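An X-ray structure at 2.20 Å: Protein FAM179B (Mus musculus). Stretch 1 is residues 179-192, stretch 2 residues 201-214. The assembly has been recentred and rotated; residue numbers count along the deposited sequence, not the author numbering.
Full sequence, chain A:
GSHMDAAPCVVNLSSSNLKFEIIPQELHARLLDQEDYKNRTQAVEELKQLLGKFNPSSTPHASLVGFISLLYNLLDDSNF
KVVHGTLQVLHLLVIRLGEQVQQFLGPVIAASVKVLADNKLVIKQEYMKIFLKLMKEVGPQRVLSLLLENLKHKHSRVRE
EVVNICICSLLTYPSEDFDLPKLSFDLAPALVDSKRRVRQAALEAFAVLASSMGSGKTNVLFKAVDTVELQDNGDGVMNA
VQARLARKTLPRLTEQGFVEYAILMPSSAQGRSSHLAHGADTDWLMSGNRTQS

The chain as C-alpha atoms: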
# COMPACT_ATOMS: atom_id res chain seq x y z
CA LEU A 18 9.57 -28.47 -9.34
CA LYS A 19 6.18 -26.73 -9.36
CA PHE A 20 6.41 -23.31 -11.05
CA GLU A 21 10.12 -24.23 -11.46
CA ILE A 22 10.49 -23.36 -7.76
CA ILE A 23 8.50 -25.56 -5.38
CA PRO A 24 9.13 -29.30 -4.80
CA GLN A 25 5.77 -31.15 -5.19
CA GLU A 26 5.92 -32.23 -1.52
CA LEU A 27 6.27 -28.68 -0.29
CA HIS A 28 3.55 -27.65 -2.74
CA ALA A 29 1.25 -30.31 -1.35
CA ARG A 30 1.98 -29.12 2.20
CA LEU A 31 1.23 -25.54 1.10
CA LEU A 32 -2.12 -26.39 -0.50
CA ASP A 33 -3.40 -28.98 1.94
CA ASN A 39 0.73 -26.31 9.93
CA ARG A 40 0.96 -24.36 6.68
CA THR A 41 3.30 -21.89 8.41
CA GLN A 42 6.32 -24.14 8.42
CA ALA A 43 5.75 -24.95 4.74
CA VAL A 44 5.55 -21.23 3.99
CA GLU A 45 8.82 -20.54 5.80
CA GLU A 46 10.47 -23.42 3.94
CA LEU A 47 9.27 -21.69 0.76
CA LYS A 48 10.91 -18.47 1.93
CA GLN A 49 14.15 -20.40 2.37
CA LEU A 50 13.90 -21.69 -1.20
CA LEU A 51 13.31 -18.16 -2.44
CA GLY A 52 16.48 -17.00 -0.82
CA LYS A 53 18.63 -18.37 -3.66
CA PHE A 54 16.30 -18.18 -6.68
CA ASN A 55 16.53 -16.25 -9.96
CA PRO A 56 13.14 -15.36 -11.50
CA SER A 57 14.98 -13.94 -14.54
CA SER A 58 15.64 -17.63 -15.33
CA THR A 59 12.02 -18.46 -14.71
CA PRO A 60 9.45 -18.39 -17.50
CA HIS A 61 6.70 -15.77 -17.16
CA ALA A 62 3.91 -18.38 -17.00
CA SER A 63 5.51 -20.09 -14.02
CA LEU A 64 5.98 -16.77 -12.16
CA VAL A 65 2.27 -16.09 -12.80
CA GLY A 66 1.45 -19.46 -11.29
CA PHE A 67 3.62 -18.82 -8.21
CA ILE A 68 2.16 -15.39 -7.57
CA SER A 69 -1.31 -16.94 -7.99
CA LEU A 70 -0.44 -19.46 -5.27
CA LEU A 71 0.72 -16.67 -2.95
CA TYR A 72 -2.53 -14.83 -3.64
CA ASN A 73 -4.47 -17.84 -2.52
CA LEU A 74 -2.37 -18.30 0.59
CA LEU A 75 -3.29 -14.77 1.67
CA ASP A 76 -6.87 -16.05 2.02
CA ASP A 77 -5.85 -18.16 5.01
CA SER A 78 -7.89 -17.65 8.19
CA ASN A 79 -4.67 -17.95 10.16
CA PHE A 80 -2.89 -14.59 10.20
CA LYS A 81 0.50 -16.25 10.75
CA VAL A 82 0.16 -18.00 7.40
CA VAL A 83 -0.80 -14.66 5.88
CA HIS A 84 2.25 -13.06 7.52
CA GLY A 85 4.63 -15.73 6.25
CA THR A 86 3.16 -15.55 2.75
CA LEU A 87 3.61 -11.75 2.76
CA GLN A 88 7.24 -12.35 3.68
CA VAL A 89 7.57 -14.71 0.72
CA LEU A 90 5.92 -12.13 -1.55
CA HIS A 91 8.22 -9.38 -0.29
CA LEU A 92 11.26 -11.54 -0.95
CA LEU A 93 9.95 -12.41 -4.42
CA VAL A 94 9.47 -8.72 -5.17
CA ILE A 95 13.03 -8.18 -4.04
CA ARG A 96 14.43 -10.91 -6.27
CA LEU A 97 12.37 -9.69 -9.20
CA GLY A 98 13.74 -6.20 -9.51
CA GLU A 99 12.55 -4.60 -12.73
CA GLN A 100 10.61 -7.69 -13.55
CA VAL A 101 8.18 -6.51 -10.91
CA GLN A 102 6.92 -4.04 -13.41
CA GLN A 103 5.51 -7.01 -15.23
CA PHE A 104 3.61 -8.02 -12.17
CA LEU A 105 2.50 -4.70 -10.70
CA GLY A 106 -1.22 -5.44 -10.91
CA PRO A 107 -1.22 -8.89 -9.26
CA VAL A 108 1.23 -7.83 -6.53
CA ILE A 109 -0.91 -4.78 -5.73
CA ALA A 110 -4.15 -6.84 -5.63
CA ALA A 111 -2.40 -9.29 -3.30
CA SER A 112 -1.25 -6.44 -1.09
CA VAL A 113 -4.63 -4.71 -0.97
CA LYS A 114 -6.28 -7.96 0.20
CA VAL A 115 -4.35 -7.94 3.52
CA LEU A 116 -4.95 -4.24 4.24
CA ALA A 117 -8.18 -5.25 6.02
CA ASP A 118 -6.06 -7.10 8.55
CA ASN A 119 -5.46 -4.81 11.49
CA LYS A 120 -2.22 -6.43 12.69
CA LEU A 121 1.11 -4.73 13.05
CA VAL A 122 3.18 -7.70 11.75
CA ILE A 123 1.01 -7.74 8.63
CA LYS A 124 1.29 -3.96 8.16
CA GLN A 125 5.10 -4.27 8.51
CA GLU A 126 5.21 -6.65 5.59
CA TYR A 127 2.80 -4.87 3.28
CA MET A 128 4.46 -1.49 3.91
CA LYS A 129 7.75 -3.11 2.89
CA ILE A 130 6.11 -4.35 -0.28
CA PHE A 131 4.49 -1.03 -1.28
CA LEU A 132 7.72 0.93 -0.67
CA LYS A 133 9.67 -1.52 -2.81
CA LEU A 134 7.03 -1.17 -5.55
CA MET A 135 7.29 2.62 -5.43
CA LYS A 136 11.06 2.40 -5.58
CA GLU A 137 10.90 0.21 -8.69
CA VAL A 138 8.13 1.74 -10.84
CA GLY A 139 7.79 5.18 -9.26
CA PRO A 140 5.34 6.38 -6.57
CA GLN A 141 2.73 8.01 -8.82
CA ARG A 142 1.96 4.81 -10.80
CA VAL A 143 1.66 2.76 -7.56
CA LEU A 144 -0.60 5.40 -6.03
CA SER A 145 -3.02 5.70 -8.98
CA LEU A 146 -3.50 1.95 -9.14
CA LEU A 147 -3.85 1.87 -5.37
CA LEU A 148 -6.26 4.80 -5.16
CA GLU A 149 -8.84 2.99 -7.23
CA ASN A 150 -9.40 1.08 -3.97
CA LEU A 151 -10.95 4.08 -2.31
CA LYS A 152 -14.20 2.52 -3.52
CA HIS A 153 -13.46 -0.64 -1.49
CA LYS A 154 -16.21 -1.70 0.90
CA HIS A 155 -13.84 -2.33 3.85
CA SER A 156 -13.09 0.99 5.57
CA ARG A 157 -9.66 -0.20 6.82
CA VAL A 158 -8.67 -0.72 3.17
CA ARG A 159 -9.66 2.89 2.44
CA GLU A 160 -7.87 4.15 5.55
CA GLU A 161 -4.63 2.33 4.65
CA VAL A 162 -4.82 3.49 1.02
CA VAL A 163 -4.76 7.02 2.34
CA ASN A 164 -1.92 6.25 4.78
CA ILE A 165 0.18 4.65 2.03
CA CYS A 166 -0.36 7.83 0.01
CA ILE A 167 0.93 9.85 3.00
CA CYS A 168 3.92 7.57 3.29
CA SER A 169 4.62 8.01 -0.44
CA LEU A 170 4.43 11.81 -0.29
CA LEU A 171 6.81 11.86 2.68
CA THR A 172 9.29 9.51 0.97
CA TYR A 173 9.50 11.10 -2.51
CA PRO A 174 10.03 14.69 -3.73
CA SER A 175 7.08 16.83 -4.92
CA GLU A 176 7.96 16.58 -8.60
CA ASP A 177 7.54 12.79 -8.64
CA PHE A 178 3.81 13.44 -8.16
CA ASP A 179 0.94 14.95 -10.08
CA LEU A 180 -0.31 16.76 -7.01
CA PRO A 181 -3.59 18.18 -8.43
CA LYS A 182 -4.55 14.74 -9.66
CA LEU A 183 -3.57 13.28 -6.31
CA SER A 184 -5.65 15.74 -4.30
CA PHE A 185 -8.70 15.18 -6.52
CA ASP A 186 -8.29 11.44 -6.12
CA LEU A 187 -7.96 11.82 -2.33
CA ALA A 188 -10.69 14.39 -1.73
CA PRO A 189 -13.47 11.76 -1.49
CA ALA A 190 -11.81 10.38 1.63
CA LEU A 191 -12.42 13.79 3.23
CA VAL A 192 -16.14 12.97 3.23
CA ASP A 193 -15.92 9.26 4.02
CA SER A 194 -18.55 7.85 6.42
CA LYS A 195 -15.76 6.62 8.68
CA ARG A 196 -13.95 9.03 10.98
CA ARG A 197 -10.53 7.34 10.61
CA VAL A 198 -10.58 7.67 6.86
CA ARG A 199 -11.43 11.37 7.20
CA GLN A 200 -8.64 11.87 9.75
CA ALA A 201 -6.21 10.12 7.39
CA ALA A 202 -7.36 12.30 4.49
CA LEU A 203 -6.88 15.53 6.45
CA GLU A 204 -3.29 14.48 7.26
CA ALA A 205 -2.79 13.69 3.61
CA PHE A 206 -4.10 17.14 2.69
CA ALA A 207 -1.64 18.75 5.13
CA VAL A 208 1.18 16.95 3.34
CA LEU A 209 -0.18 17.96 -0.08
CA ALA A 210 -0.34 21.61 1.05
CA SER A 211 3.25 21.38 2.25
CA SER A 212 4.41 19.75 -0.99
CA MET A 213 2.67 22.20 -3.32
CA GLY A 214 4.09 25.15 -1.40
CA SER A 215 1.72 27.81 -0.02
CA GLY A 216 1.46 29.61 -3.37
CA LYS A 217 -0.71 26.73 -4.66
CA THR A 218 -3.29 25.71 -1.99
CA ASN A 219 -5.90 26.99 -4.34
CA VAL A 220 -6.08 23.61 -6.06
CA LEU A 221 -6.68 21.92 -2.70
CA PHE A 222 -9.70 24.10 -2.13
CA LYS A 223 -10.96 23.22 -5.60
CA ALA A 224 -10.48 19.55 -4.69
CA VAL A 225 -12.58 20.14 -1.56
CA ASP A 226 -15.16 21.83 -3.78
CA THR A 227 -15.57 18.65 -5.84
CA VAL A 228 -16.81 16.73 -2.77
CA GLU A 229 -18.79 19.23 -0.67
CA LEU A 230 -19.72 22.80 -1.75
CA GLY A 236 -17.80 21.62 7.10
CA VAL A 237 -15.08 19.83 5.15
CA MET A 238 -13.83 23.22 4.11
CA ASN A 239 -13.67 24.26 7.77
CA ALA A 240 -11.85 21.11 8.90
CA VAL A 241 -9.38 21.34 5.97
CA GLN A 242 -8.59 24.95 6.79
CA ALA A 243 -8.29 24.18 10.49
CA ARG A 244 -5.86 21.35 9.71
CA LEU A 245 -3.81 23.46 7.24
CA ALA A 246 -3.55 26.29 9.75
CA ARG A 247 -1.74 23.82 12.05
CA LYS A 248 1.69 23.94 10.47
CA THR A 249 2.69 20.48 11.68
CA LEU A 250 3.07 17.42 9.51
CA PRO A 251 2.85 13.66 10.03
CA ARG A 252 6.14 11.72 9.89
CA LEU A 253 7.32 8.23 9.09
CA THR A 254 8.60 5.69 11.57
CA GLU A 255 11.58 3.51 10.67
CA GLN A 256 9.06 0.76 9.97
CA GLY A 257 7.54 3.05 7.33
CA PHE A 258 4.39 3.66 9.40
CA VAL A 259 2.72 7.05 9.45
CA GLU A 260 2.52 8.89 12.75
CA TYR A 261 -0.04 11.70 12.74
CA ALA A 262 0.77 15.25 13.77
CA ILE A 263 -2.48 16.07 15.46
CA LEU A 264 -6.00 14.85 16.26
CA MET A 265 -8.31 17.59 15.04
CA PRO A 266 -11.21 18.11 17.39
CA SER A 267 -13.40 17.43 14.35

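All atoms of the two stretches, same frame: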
# COMPACT_ATOMS: atom_id res chain seq x y z
N ASP A 179 1.93 14.04 -9.53
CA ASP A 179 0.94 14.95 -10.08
C ASP A 179 0.02 15.35 -8.93
O ASP A 179 -0.97 14.66 -8.64
CB ASP A 179 0.17 14.28 -11.22
CG ASP A 179 -0.76 15.24 -11.95
OD1 ASP A 179 -1.16 16.27 -11.37
OD2 ASP A 179 -1.09 14.96 -13.12
N LEU A 180 0.36 16.44 -8.25
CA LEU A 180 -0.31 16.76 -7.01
C LEU A 180 -1.78 17.19 -7.14
O LEU A 180 -2.57 16.85 -6.27
CB LEU A 180 0.48 17.83 -6.25
CG LEU A 180 1.90 17.46 -5.83
CD1 LEU A 180 2.55 18.69 -5.28
CD2 LEU A 180 1.92 16.33 -4.79
N PRO A 181 -2.15 17.94 -8.20
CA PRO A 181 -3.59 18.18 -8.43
C PRO A 181 -4.39 16.89 -8.58
O PRO A 181 -5.43 16.70 -7.95
CB PRO A 181 -3.62 18.98 -9.74
CG PRO A 181 -2.33 19.73 -9.74
CD PRO A 181 -1.31 18.81 -9.06
N LYS A 182 -3.87 15.99 -9.41
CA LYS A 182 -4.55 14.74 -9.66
C LYS A 182 -4.71 14.02 -8.34
O LYS A 182 -5.81 13.57 -7.99
CB LYS A 182 -3.77 13.88 -10.66
CG LYS A 182 -4.48 12.59 -11.04
CD LYS A 182 -3.76 11.86 -12.18
CE LYS A 182 -2.46 11.21 -11.70
NZ LYS A 182 -1.74 10.46 -12.79
N LEU A 183 -3.62 13.96 -7.59
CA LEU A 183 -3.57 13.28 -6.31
C LEU A 183 -4.63 13.85 -5.37
O LEU A 183 -5.42 13.10 -4.80
CB LEU A 183 -2.17 13.41 -5.71
CG LEU A 183 -1.71 12.36 -4.71
CD1 LEU A 183 -2.03 10.96 -5.19
CD2 LEU A 183 -0.20 12.52 -4.48
N SER A 184 -4.69 15.17 -5.23
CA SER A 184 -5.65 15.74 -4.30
C SER A 184 -7.10 15.52 -4.74
O SER A 184 -7.99 15.40 -3.89
CB SER A 184 -5.38 17.23 -4.10
OG SER A 184 -5.49 17.92 -5.32
N PHE A 185 -7.35 15.48 -6.04
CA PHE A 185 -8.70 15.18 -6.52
C PHE A 185 -9.06 13.74 -6.27
O PHE A 185 -10.21 13.43 -5.99
CB PHE A 185 -8.84 15.51 -8.01
CG PHE A 185 -9.18 16.94 -8.29
CD1 PHE A 185 -8.31 17.96 -7.94
CD2 PHE A 185 -10.37 17.27 -8.91
CE1 PHE A 185 -8.62 19.28 -8.18
CE2 PHE A 185 -10.67 18.60 -9.17
CZ PHE A 185 -9.79 19.60 -8.80
N ASP A 186 -8.08 12.85 -6.39
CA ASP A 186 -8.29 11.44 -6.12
C ASP A 186 -8.49 11.19 -4.62
O ASP A 186 -9.16 10.23 -4.23
CB ASP A 186 -7.12 10.59 -6.63
CG ASP A 186 -7.12 10.41 -8.15
OD1 ASP A 186 -8.16 10.66 -8.80
OD2 ASP A 186 -6.07 9.98 -8.69
N LEU A 187 -7.92 12.05 -3.78
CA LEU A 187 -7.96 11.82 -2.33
C LEU A 187 -9.12 12.54 -1.66
O LEU A 187 -9.54 12.17 -0.58
CB LEU A 187 -6.65 12.25 -1.68
CG LEU A 187 -5.47 11.27 -1.73
CD1 LEU A 187 -4.25 11.95 -1.15
CD2 LEU A 187 -5.79 9.99 -0.94
N ALA A 188 -9.61 13.59 -2.30
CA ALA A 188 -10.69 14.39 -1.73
C ALA A 188 -11.95 13.59 -1.30
O ALA A 188 -12.59 13.99 -0.33
CB ALA A 188 -11.09 15.49 -2.72
N PRO A 189 -12.30 12.48 -1.99
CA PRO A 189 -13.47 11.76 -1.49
C PRO A 189 -13.29 11.17 -0.09
O PRO A 189 -14.26 10.93 0.62
CB PRO A 189 -13.66 10.64 -2.51
CG PRO A 189 -13.05 11.18 -3.76
CD PRO A 189 -11.89 11.99 -3.32
N ALA A 190 -12.05 10.93 0.31
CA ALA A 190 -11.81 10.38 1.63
C ALA A 190 -12.11 11.43 2.71
O ALA A 190 -12.37 11.10 3.87
CB ALA A 190 -10.38 9.89 1.74
N LEU A 191 -12.08 12.70 2.32
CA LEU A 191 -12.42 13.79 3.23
C LEU A 191 -13.88 13.71 3.68
O LEU A 191 -14.22 14.22 4.73
CB LEU A 191 -12.16 15.15 2.58
CG LEU A 191 -10.70 15.58 2.35
CD1 LEU A 191 -10.62 16.87 1.59
CD2 LEU A 191 -10.03 15.75 3.69
N VAL A 192 -14.73 13.09 2.87
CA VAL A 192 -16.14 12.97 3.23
C VAL A 192 -16.57 11.53 3.47
O VAL A 192 -17.74 11.20 3.35
CB VAL A 192 -17.08 13.57 2.15
CG1 VAL A 192 -16.99 15.06 2.13
CG2 VAL A 192 -16.75 13.00 0.77
N ALA A 201 -7.32 10.46 8.29
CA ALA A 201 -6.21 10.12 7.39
C ALA A 201 -6.13 11.11 6.24
O ALA A 201 -5.04 11.59 5.90
CB ALA A 201 -6.35 8.70 6.87
N ALA A 202 -7.29 11.41 5.65
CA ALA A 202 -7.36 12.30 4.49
C ALA A 202 -6.96 13.73 4.83
O ALA A 202 -6.37 14.41 4.01
CB ALA A 202 -8.76 12.27 3.87
N LEU A 203 -7.31 14.20 6.03
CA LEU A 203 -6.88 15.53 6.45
C LEU A 203 -5.35 15.57 6.62
O LEU A 203 -4.70 16.52 6.18
CB LEU A 203 -7.59 15.94 7.76
CG LEU A 203 -9.10 16.16 7.58
CD1 LEU A 203 -9.85 16.09 8.91
CD2 LEU A 203 -9.41 17.48 6.86
N GLU A 204 -4.76 14.53 7.22
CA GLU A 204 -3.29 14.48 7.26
C GLU A 204 -2.68 14.50 5.87
O GLU A 204 -1.67 15.22 5.61
CB GLU A 204 -2.80 13.24 8.01
CG GLU A 204 -3.11 13.25 9.49
CD GLU A 204 -2.36 14.34 10.27
OE1 GLU A 204 -1.13 14.24 10.47
OE2 GLU A 204 -3.03 15.31 10.72
N ALA A 205 -3.28 13.73 4.97
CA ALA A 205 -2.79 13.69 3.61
C ALA A 205 -2.88 15.08 3.00
O ALA A 205 -1.95 15.50 2.33
CB ALA A 205 -3.56 12.69 2.76
N PHE A 206 -3.96 15.80 3.25
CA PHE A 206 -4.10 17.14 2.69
C PHE A 206 -3.07 18.11 3.29
O PHE A 206 -2.59 18.99 2.58
CB PHE A 206 -5.54 17.65 2.85
CG PHE A 206 -6.39 17.48 1.58
CD1 PHE A 206 -6.64 16.21 1.06
CD2 PHE A 206 -6.86 18.58 0.87
CE1 PHE A 206 -7.37 16.04 -0.13
CE2 PHE A 206 -7.57 18.42 -0.33
CZ PHE A 206 -7.84 17.15 -0.82
N ALA A 207 -2.71 17.95 4.56
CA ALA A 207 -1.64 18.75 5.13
C ALA A 207 -0.33 18.52 4.37
O ALA A 207 0.38 19.48 4.01
CB ALA A 207 -1.45 18.45 6.63
N VAL A 208 -0.03 17.25 4.10
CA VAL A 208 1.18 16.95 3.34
C VAL A 208 1.13 17.46 1.88
O VAL A 208 2.15 17.92 1.33
CB VAL A 208 1.48 15.44 3.32
CG1 VAL A 208 2.80 15.19 2.58
CG2 VAL A 208 1.58 14.91 4.74
N LEU A 209 -0.03 17.38 1.25
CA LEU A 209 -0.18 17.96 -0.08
C LEU A 209 0.06 19.47 -0.04
O LEU A 209 0.77 19.99 -0.87
CB LEU A 209 -1.56 17.67 -0.67
CG LEU A 209 -1.80 16.21 -1.02
CD1 LEU A 209 -3.25 16.03 -1.38
CD2 LEU A 209 -0.89 15.80 -2.19
N ALA A 210 -0.54 20.17 0.93
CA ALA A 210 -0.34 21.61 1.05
C ALA A 210 1.14 21.93 1.19
O ALA A 210 1.66 22.84 0.54
CB ALA A 210 -1.10 22.18 2.23
N SER A 211 1.82 21.18 2.05
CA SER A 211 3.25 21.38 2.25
C SER A 211 4.07 21.11 0.98
O SER A 211 5.08 21.77 0.72
CB SER A 211 3.74 20.48 3.40
OG SER A 211 5.14 20.35 3.39
N SER A 212 3.63 20.14 0.17
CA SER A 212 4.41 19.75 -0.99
C SER A 212 4.18 20.65 -2.19
O SER A 212 5.05 20.79 -3.04
CB SER A 212 4.10 18.31 -1.37
OG SER A 212 4.47 17.47 -0.29
N MET A 213 2.99 21.23 -2.27
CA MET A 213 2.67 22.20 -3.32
C MET A 213 3.34 23.54 -3.07
O MET A 213 3.55 24.32 -4.01
CB MET A 213 1.16 22.41 -3.42
CG MET A 213 0.40 21.22 -3.95
SD MET A 213 -1.35 21.38 -3.58
CE MET A 213 -2.04 20.00 -4.49
N GLY A 214 3.65 23.82 -1.81
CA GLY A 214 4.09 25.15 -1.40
C GLY A 214 2.87 26.06 -1.30
O GLY A 214 1.93 25.91 -2.08

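The helix that begins at Leu180 and the helix that runs through Ala201 to Met213 are nearly antiparallel, at 166°, so walking forward along the second means walking backward along the first. No hydrogen bond crosses between them; the contact rests on packing.

At the start, Ala202 points toward the first stretch. Its methyl lies 3.6 Å from Ala190 CB (CB to CB) and, again through Ala202 CB, 3.7 Å from Leu191 N. Such small side chains let the backbones come close, and the CA atoms of Leu191 and Ala202 are 5.4 Å apart. Leu203 sets out sideways, but its end turns inward, bringing Leu203 CD2 to 3.7 Å from Leu191 CD2. Ala205, another small residue, leaves room for a leucine: its CB meets Leu187 CD1 at 4.0 Å.

Phe206 supplies a broad, flat surface. Leu191 CD1 sits over one face, 3.7 Å from the ring centroid and 13° off the normal, a CH-pi contact. Around the ring edge lie Ala188 N, 4.0 Å from Phe206 CE1, and Leu187 CB, 4.2 Å from that same CE1. The chi1 of Phe206, -99°, falls between the usual wells.

One turn on, Leu209 is a knob in a hole formed by Leu180, Leu183, Ser184 and Leu187. Its branched end suits such a pocket: Leu209 CD1 approaches Ser184 CB at 3.7 Å, while Leu209 CD2 lies 3.9 Å from Leu180 CD2. Ser184 can line this apolar site because its hydroxyl is satisfied within its own helix, Ser184 OG donating to Pro181 O at 2.9 Å.

Ser212 uses the same device, its OG donating to Val208 O at 2.9 Å. Met213, long and flexible, closes the contact: its CG packs 3.6 Å from Leu180 CD1, and its CE reaches to 4.1 Å from Ser184 OG. Gly214 then leaves the helix with positive phi, a conformation that favours glycine.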